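Local coordinates for protein Cys-Gly metallodipeptidase DUG1 (Saccharomyces cerevisiae, PDB 4G1P) that hydrolyses the dipeptide Cys-Gly as a metal-dependent M20-family peptidase and serves as the catalytic component of the glutathione-degrading complex, at residues A[86-100]-A[189-201]. Sequence-based numbering, arbitrary orientation.
Sequences SRFGSDPSKKTVLVY and YFKGVDAVCISDN
D194 OD2 takes the backbone N-H of T96 at 2.8 Å, meeting it on the anti side of the carboxylate, and also lies within hydrogen-bonding distance of a water near T96 OG1 and G192 O. CG of D194 stands beside its own backbone N (chi1 -60°), which turns the carboxylate back to T96, while D194 N returns a bond to T96 O at 2.9 Å. Beyond this clasp the chains run as parallel strands. L98 sits between two rungs: its N donates to A195 O at 2.9 Å and its O receives C197 N, followed by Y100 N to C197 O. These strands, 96-102 and 195-198, are neighbours in the mixed sheet of the M20 catalytic domain, flanked by strands 162-168 and 437-439. On one face V97 and V99 touch C197 through their CG1 methyls, where Y471 of helix 458-477 covers V97 and C197. On the other, L98 CB meets V193 and V196, and L98 CD2 rests over the F190 ring, 4.0 Å from its centroid. Farther along, I198 CG1 touches Y100 CD1; Y100 OH bonds E168. D200, just past the strand end, is a zinc ligand, close to D137. At the far end, the R87 guanidinium lies over the Y189 ring with planes 28° apart, NH1 above the ring centre. R87 NH2 reaches Y189 O at 2.7 Å on a bent bond. D60 ties down both partners, its carboxylate pairing with R87 NH1 and its carbonyl bonding Y189 OH.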
ATOM      1  N   SER A  86     -25.552  22.599 -18.964  1.00 21.17           N
ATOM      2  CA  SER A  86     -26.735  22.547 -19.796  1.00 23.02           C
ATOM      3  C   SER A  86     -27.880  23.347 -19.184  1.00 24.76           C
ATOM      4  O   SER A  86     -27.852  23.698 -18.003  1.00 24.52           O
ATOM      5  CB  SER A  86     -27.158  21.101 -20.020  1.00 25.11           C
ATOM      6  OG  SER A  86     -27.705  20.543 -18.845  1.00 27.13           O
ATOM      7  N   ARG A  87     -28.880  23.655 -19.999  1.00 25.40           N
ATOM      8  CA  ARG A  87     -30.055  24.357 -19.516  1.00 23.32           C
ATOM      9  C   ARG A  87     -31.272  23.575 -19.952  1.00 26.28           C
ATOM     10  O   ARG A  87     -31.258  22.901 -20.991  1.00 27.79           O
ATOM     11  CB  ARG A  87     -30.121  25.790 -20.056  1.00 22.81           C
ATOM     12  CG  ARG A  87     -28.795  26.316 -20.621  1.00 30.66           C
ATOM     13  CD  ARG A  87     -28.861  27.763 -21.157  1.00 28.46           C
ATOM     14  NE  ARG A  87     -28.694  28.715 -20.070  1.00 30.57           N
ATOM     15  CZ  ARG A  87     -27.583  29.398 -19.829  1.00 28.32           C
ATOM     16  NH1 ARG A  87     -26.525  29.281 -20.613  1.00 23.26           N
ATOM     17  NH2 ARG A  87     -27.543  30.221 -18.797  1.00 33.67           N
ATOM     18  N   PHE A  88     -32.318  23.634 -19.140  1.00 25.79           N
ATOM     19  CA  PHE A  88     -33.620  23.131 -19.551  1.00 25.05           C
ATOM     20  C   PHE A  88     -34.667  24.209 -19.303  1.00 24.28           C
ATOM     21  O   PHE A  88     -34.951  24.571 -18.162  1.00 21.97           O
ATOM     22  CB  PHE A  88     -33.993  21.828 -18.842  1.00 20.81           C
ATOM     23  CG  PHE A  88     -35.302  21.265 -19.292  1.00 23.45           C
ATOM     24  CD1 PHE A  88     -36.485  21.633 -18.662  1.00 22.88           C
ATOM     25  CD2 PHE A  88     -35.361  20.389 -20.365  1.00 23.44           C
ATOM     26  CE1 PHE A  88     -37.698  21.124 -19.087  1.00 21.72           C
ATOM     27  CE2 PHE A  88     -36.573  19.880 -20.795  1.00 23.83           C
ATOM     28  CZ  PHE A  88     -37.740  20.244 -20.159  1.00 22.66           C
ATOM     29  N   GLY A  89     -35.230  24.711 -20.395  1.00 30.72           N
ATOM     30  CA  GLY A  89     -36.144  25.835 -20.362  1.00 28.23           C
ATOM     31  C   GLY A  89     -35.420  27.166 -20.499  1.00 29.79           C
ATOM     32  O   GLY A  89     -34.265  27.308 -20.098  1.00 26.51           O
ATOM     33  N   SER A  90     -36.101  28.146 -21.082  1.00 32.05           N
ATOM     34  CA  SER A  90     -35.558  29.496 -21.159  1.00 34.73           C
ATOM     35  C   SER A  90     -36.676  30.515 -21.099  1.00 32.96           C
ATOM     36  O   SER A  90     -36.783  31.389 -21.959  1.00 37.38           O
ATOM     37  CB  SER A  90     -34.673  29.700 -22.403  1.00 39.59           C
ATOM     38  OG  SER A  90     -35.239  29.129 -23.573  1.00 43.14           O
ATOM     39  N   ASP A  91     -37.502  30.385 -20.067  1.00 30.17           N
ATOM     40  CA  ASP A  91     -38.595  31.313 -19.817  1.00 29.02           C
ATOM     41  C   ASP A  91     -38.111  32.446 -18.923  1.00 31.15           C
ATOM     42  O   ASP A  91     -37.764  32.229 -17.769  1.00 30.71           O
ATOM     43  CB  ASP A  91     -39.762  30.579 -19.168  1.00 27.25           C
ATOM     44  CG  ASP A  91     -40.984  31.453 -18.993  1.00 35.30           C
ATOM     45  OD1 ASP A  91     -40.850  32.686 -18.833  1.00 35.53           O
ATOM     46  OD2 ASP A  91     -42.101  30.896 -18.997  1.00 43.51           O
ATOM     47  N   PRO A  92     -38.134  33.676 -19.446  1.00 34.02           N
ATOM     48  CA  PRO A  92     -37.563  34.833 -18.750  1.00 34.04           C
ATOM     49  C   PRO A  92     -38.387  35.258 -17.545  1.00 36.06           C
ATOM     50  O   PRO A  92     -37.946  36.139 -16.806  1.00 37.50           O
ATOM     51  CB  PRO A  92     -37.590  35.934 -19.812  1.00 30.88           C
ATOM     52  CG  PRO A  92     -37.871  35.228 -21.115  1.00 33.43           C
ATOM     53  CD  PRO A  92     -38.704  34.055 -20.745  1.00 30.80           C
ATOM     54  N   SER A  93     -39.550  34.645 -17.341  1.00 31.00           N
ATOM     55  CA  SER A  93     -40.367  34.971 -16.177  1.00 31.46           C
ATOM     56  C   SER A  93     -40.196  33.943 -15.081  1.00 33.50           C
ATOM     57  O   SER A  93     -40.763  34.082 -14.005  1.00 40.26           O
ATOM     58  CB  SER A  93     -41.842  35.057 -16.546  1.00 30.94           C
ATOM     59  OG  SER A  93     -42.348  33.772 -16.854  1.00 42.10           O
ATOM     60  N   LYS A  94     -39.431  32.895 -15.349  1.00 32.09           N
ATOM     61  CA  LYS A  94     -39.244  31.869 -14.341  1.00 30.13           C
ATOM     62  C   LYS A  94     -37.925  32.058 -13.614  1.00 29.27           C
ATOM     63  O   LYS A  94     -36.984  32.644 -14.155  1.00 32.99           O
ATOM     64  CB  LYS A  94     -39.320  30.480 -14.966  1.00 30.21           C
ATOM     65  CG  LYS A  94     -40.703  30.114 -15.481  1.00 31.36           C
ATOM     66  CD  LYS A  94     -40.845  28.603 -15.606  1.00 32.36           C
ATOM     67  CE  LYS A  94     -42.233  28.190 -16.055  1.00 26.80           C
ATOM     68  NZ  LYS A  94     -42.289  28.073 -17.525  1.00 34.93           N
ATOM     69  N   LYS A  95     -37.855  31.580 -12.378  1.00 25.89           N
ATOM     70  CA  LYS A  95     -36.584  31.560 -11.673  1.00 28.71           C
ATOM     71  C   LYS A  95     -35.618  30.544 -12.310  1.00 25.78           C
ATOM     72  O   LYS A  95     -36.029  29.567 -12.946  1.00 23.93           O
ATOM     73  CB  LYS A  95     -36.804  31.251 -10.196  1.00 26.29           C
ATOM     74  CG  LYS A  95     -37.613  32.299  -9.480  1.00 26.61           C
ATOM     75  CD  LYS A  95     -38.047  31.806  -8.107  1.00 33.84           C
ATOM     76  CE  LYS A  95     -38.953  32.813  -7.396  1.00 38.07           C
ATOM     77  NZ  LYS A  95     -39.400  32.342  -6.050  1.00 38.39           N
ATOM     78  N   THR A  96     -34.329  30.783 -12.150  1.00 22.23           N
ATOM     79  CA  THR A  96     -33.341  29.847 -12.658  1.00 25.81           C
ATOM     80  C   THR A  96     -32.613  29.120 -11.530  1.00 23.98           C
ATOM     81  O   THR A  96     -31.966  29.750 -10.702  1.00 27.20           O
ATOM     82  CB  THR A  96     -32.332  30.561 -13.539  1.00 24.55           C
ATOM     83  OG1 THR A  96     -33.010  31.071 -14.689  1.00 30.72           O
ATOM     84  CG2 THR A  96     -31.248  29.603 -13.978  1.00 25.36           C
ATOM     85  N   VAL A  97     -32.737  27.800 -11.481  1.00 18.69           N
ATOM     86  CA  VAL A  97     -31.998  27.030 -10.488  1.00 22.90           C
ATOM     87  C   VAL A  97     -30.823  26.283 -11.116  1.00 21.56           C
ATOM     88  O   VAL A  97     -30.983  25.547 -12.088  1.00 17.52           O
ATOM     89  CB  VAL A  97     -32.889  26.019  -9.751  1.00 23.44           C
ATOM     90  CG1 VAL A  97     -32.077  25.275  -8.710  1.00 21.39           C
ATOM     91  CG2 VAL A  97     -34.046  26.727  -9.095  1.00 21.63           C
ATOM     92  N   LEU A  98     -29.636  26.500 -10.564  1.00 23.36           N
ATOM     93  CA  LEU A  98     -28.459  25.757 -10.989  1.00 21.38           C
ATOM     94  C   LEU A  98     -28.309  24.545 -10.085  1.00 23.35           C
ATOM     95  O   LEU A  98     -28.299  24.675  -8.845  1.00 20.45           O
ATOM     96  CB  LEU A  98     -27.210  26.636 -10.920  1.00 21.84           C
ATOM     97  CG  LEU A  98     -25.853  25.957 -11.146  1.00 21.72           C
ATOM     98  CD1 LEU A  98     -25.894  25.148 -12.402  1.00 26.02           C
ATOM     99  CD2 LEU A  98     -24.756  26.979 -11.270  1.00 19.23           C
ATOM    100  N   VAL A  99     -28.222  23.366 -10.701  1.00 19.30           N
ATOM    101  CA  VAL A  99     -27.912  22.158  -9.943  1.00 17.48           C
ATOM    102  C   VAL A  99     -26.526  21.644 -10.282  1.00 16.97           C
ATOM    103  O   VAL A  99     -26.135  21.582 -11.449  1.00 17.82           O
ATOM    104  CB  VAL A  99     -28.967  21.034 -10.119  1.00 16.50           C
ATOM    105  CG1 VAL A  99     -30.298  21.475  -9.548  1.00 19.21           C
ATOM    106  CG2 VAL A  99     -29.109  20.627 -11.582  1.00 17.03           C
ATOM    107  N   TYR A 100     -25.789  21.284  -9.238  1.00 18.43           N
ATOM    108  CA  TYR A 100     -24.439  20.749  -9.364  1.00 16.04           C
ATOM    109  C   TYR A 100     -24.362  19.343  -8.787  1.00 20.16           C
ATOM    110  O   TYR A 100     -25.014  19.035  -7.776  1.00 19.18           O
ATOM    111  CB  TYR A 100     -23.467  21.642  -8.610  1.00 15.89           C
ATOM    112  CG  TYR A 100     -22.167  20.974  -8.225  1.00 18.88           C
ATOM    113  CD1 TYR A 100     -22.056  20.234  -7.045  1.00 18.46           C
ATOM    114  CD2 TYR A 100     -21.040  21.109  -9.021  1.00 18.03           C
ATOM    115  CE1 TYR A 100     -20.881  19.622  -6.700  1.00 19.04           C
ATOM    116  CE2 TYR A 100     -19.855  20.517  -8.672  1.00 19.07           C
ATOM    117  CZ  TYR A 100     -19.780  19.775  -7.514  1.00 18.83           C
ATOM    118  OH  TYR A 100     -18.594  19.189  -7.174  1.00 18.67           O
ATOM    119  N   TYR A 189     -22.177  32.050 -18.532  1.00 31.86           N
ATOM    120  CA  TYR A 189     -23.152  30.960 -18.582  1.00 28.00           C
ATOM    121  C   TYR A 189     -24.070  30.963 -17.365  1.00 27.23           C
ATOM    122  O   TYR A 189     -25.218  30.570 -17.473  1.00 27.87           O
ATOM    123  CB  TYR A 189     -22.464  29.600 -18.726  1.00 28.00           C
ATOM    124  CG  TYR A 189     -23.357  28.501 -19.241  1.00 23.82           C
ATOM    125  CD1 TYR A 189     -24.272  27.877 -18.408  1.00 26.40           C
ATOM    126  CD2 TYR A 189     -23.274  28.076 -20.556  1.00 24.39           C
ATOM    127  CE1 TYR A 189     -25.101  26.872 -18.878  1.00 25.98           C
ATOM    128  CE2 TYR A 189     -24.096  27.065 -21.039  1.00 24.10           C
ATOM    129  CZ  TYR A 189     -25.009  26.472 -20.194  1.00 26.49           C
ATOM    130  OH  TYR A 189     -25.833  25.479 -20.659  1.00 26.01           O
ATOM    131  N   PHE A 190     -23.573  31.432 -16.221  1.00 26.32           N
ATOM    132  CA  PHE A 190     -24.335  31.410 -14.977  1.00 24.76           C
ATOM    133  C   PHE A 190     -24.961  32.758 -14.596  1.00 34.92           C
ATOM    134  O   PHE A 190     -25.421  32.924 -13.458  1.00 31.71           O
ATOM    135  CB  PHE A 190     -23.436  30.969 -13.832  1.00 28.98           C
ATOM    136  CG  PHE A 190     -22.884  29.589 -13.996  1.00 31.05           C
ATOM    137  CD1 PHE A 190     -23.660  28.578 -14.543  1.00 27.57           C
ATOM    138  CD2 PHE A 190     -21.584  29.301 -13.614  1.00 29.63           C
ATOM    139  CE1 PHE A 190     -23.155  27.302 -14.689  1.00 25.56           C
ATOM    140  CE2 PHE A 190     -21.077  28.023 -13.757  1.00 31.50           C
ATOM    141  CZ  PHE A 190     -21.865  27.020 -14.296  1.00 23.88           C
ATOM    142  N   LYS A 191     -24.988  33.703 -15.537  1.00 35.90           N
ATOM    143  CA  LYS A 191     -25.396  35.077 -15.241  1.00 35.39           C
ATOM    144  C   LYS A 191     -26.776  35.201 -14.595  1.00 35.74           C
ATOM    145  O   LYS A 191     -26.948  35.966 -13.641  1.00 41.07           O
ATOM    146  CB  LYS A 191     -25.289  35.983 -16.479  1.00 37.19           C
ATOM    147  CG  LYS A 191     -26.481  35.957 -17.428  1.00 36.32           C
ATOM    148  CD  LYS A 191     -26.283  36.950 -18.579  1.00 47.38           C
ATOM    149  CE  LYS A 191     -27.346  36.806 -19.684  1.00 52.20           C
ATOM    150  NZ  LYS A 191     -28.670  37.434 -19.353  1.00 45.87           N
ATOM    151  N   GLY A 192     -27.751  34.440 -15.073  1.00 27.20           N
ATOM    152  CA  GLY A 192     -29.107  34.622 -14.588  1.00 31.99           C
ATOM    153  C   GLY A 192     -29.528  33.786 -13.390  1.00 33.16           C
ATOM    154  O   GLY A 192     -30.699  33.806 -13.000  1.00 34.62           O
ATOM    155  N   VAL A 193     -28.580  33.063 -12.801  1.00 30.54           N
ATOM    156  CA  VAL A 193     -28.899  32.091 -11.765  1.00 29.80           C
ATOM    157  C   VAL A 193     -29.501  32.743 -10.523  1.00 27.58           C
ATOM    158  O   VAL A 193     -28.989  33.746 -10.035  1.00 31.65           O
ATOM    159  CB  VAL A 193     -27.660  31.256 -11.378  1.00 27.21           C
ATOM    160  CG1 VAL A 193     -27.986  30.352 -10.227  1.00 22.26           C
ATOM    161  CG2 VAL A 193     -27.181  30.440 -12.566  1.00 23.38           C
ATOM    162  N   ASP A 194     -30.590  32.173 -10.018  1.00 22.21           N
ATOM    163  CA  ASP A 194     -31.236  32.711  -8.828  1.00 27.27           C
ATOM    164  C   ASP A 194     -30.965  31.899  -7.566  1.00 28.99           C
ATOM    165  O   ASP A 194     -31.244  32.349  -6.452  1.00 25.82           O
ATOM    166  CB  ASP A 194     -32.744  32.826  -9.051  1.00 25.71           C
ATOM    167  CG  ASP A 194     -33.077  33.731 -10.199  1.00 28.50           C
ATOM    168  OD1 ASP A 194     -32.560  34.866 -10.218  1.00 35.64           O
ATOM    169  OD2 ASP A 194     -33.824  33.299 -11.097  1.00 30.64           O
ATOM    170  N   ALA A 195     -30.425  30.703  -7.739  1.00 26.35           N
ATOM    171  CA  ALA A 195     -30.304  29.785  -6.625  1.00 24.37           C
ATOM    172  C   ALA A 195     -29.522  28.585  -7.084  1.00 22.94           C
ATOM    173  O   ALA A 195     -29.519  28.258  -8.270  1.00 21.04           O
ATOM    174  CB  ALA A 195     -31.682  29.357  -6.126  1.00 19.33           C
ATOM    175  N   VAL A 196     -28.859  27.939  -6.134  1.00 21.43           N
ATOM    176  CA  VAL A 196     -28.103  26.739  -6.415  1.00 19.26           C
ATOM    177  C   VAL A 196     -28.529  25.623  -5.469  1.00 22.55           C
ATOM    178  O   VAL A 196     -28.621  25.824  -4.252  1.00 20.15           O
ATOM    179  CB  VAL A 196     -26.603  26.994  -6.298  1.00 23.02           C
ATOM    180  CG1 VAL A 196     -25.823  25.674  -6.344  1.00 20.93           C
ATOM    181  CG2 VAL A 196     -26.153  27.938  -7.401  1.00 22.10           C
ATOM    182  N   CYS A 197     -28.812  24.455  -6.047  1.00 22.28           N
ATOM    183  CA  CYS A 197     -29.104  23.260  -5.271  1.00 18.47           C
ATOM    184  C   CYS A 197     -28.073  22.156  -5.526  1.00 21.83           C
ATOM    185  O   CYS A 197     -27.647  21.931  -6.667  1.00 22.07           O
ATOM    186  CB  CYS A 197     -30.492  22.732  -5.597  1.00 17.45           C
ATOM    187  SG  CYS A 197     -30.949  21.462  -4.437  1.00 20.52           S
ATOM    188  N   ILE A 198     -27.670  21.470  -4.464  1.00 19.33           N
ATOM    189  CA  ILE A 198     -26.711  20.385  -4.584  1.00 16.70           C
ATOM    190  C   ILE A 198     -27.239  19.170  -3.857  1.00 18.49           C
ATOM    191  O   ILE A 198     -27.645  19.267  -2.694  1.00 21.16           O
ATOM    192  CB  ILE A 198     -25.358  20.753  -3.965  1.00 16.85           C
ATOM    193  CG1 ILE A 198     -24.658  21.818  -4.791  1.00 19.34           C
ATOM    194  CG2 ILE A 198     -24.461  19.533  -3.874  1.00 17.48           C
ATOM    195  CD1 ILE A 198     -23.389  22.350  -4.127  1.00 17.81           C
ATOM    196  N   SER A 199     -27.242  18.029  -4.541  1.00 13.84           N
ATOM    197  CA  SER A 199     -27.567  16.775  -3.904  1.00 14.97           C
ATOM    198  C   SER A 199     -26.320  15.915  -3.903  1.00 18.72           C
ATOM    199  O   SER A 199     -26.035  15.219  -4.868  1.00 23.97           O
ATOM    200  CB  SER A 199     -28.684  16.081  -4.667  1.00 17.64           C
ATOM    201  OG  SER A 199     -29.148  14.960  -3.954  1.00 16.85           O
ATOM    202  N   ASP A 200     -25.566  15.968  -2.819  1.00 20.40           N
ATOM    203  CA  ASP A 200     -24.273  15.312  -2.777  1.00 19.57           C
ATOM    204  C   ASP A 200     -23.864  14.982  -1.351  1.00 20.49           C
ATOM    205  O   ASP A 200     -22.688  15.045  -0.999  1.00 22.00           O
ATOM    206  CB  ASP A 200     -23.220  16.218  -3.410  1.00 21.59           C
ATOM    207  CG  ASP A 200     -22.079  15.441  -4.049  1.00 23.68           C
ATOM    208  OD1 ASP A 200     -22.057  14.196  -3.964  1.00 23.10           O
ATOM    209  OD2 ASP A 200     -21.188  16.081  -4.634  1.00 27.13           O
ATOM    210  N   ASN A 201     -24.843  14.658  -0.520  1.00 19.99           N
ATOM    211  CA  ASN A 201     -24.571  14.139   0.806  1.00 18.66           C
ATOM    212  C   ASN A 201     -25.719  13.250   1.225  1.00 19.31           C
ATOM    213  O   ASN A 201     -26.441  12.764   0.374  1.00 20.43           O
ATOM    214  CB  ASN A 201     -24.310  15.262   1.812  1.00 23.89           C
ATOM    215  CG  ASN A 201     -25.533  16.110   2.078  1.00 27.63           C
ATOM    216  OD1 ASN A 201     -26.259  16.492   1.152  1.00 23.81           O
ATOM    217  ND2 ASN A 201     -25.781  16.397   3.355  1.00 22.37           N
TER
HETATM  218  O   HOH W   1     -33.806  34.077 -13.780  1.00 28.97           O
HETATM  219  O   HOH W   2     -26.764  16.908  -7.087  1.00 15.23           O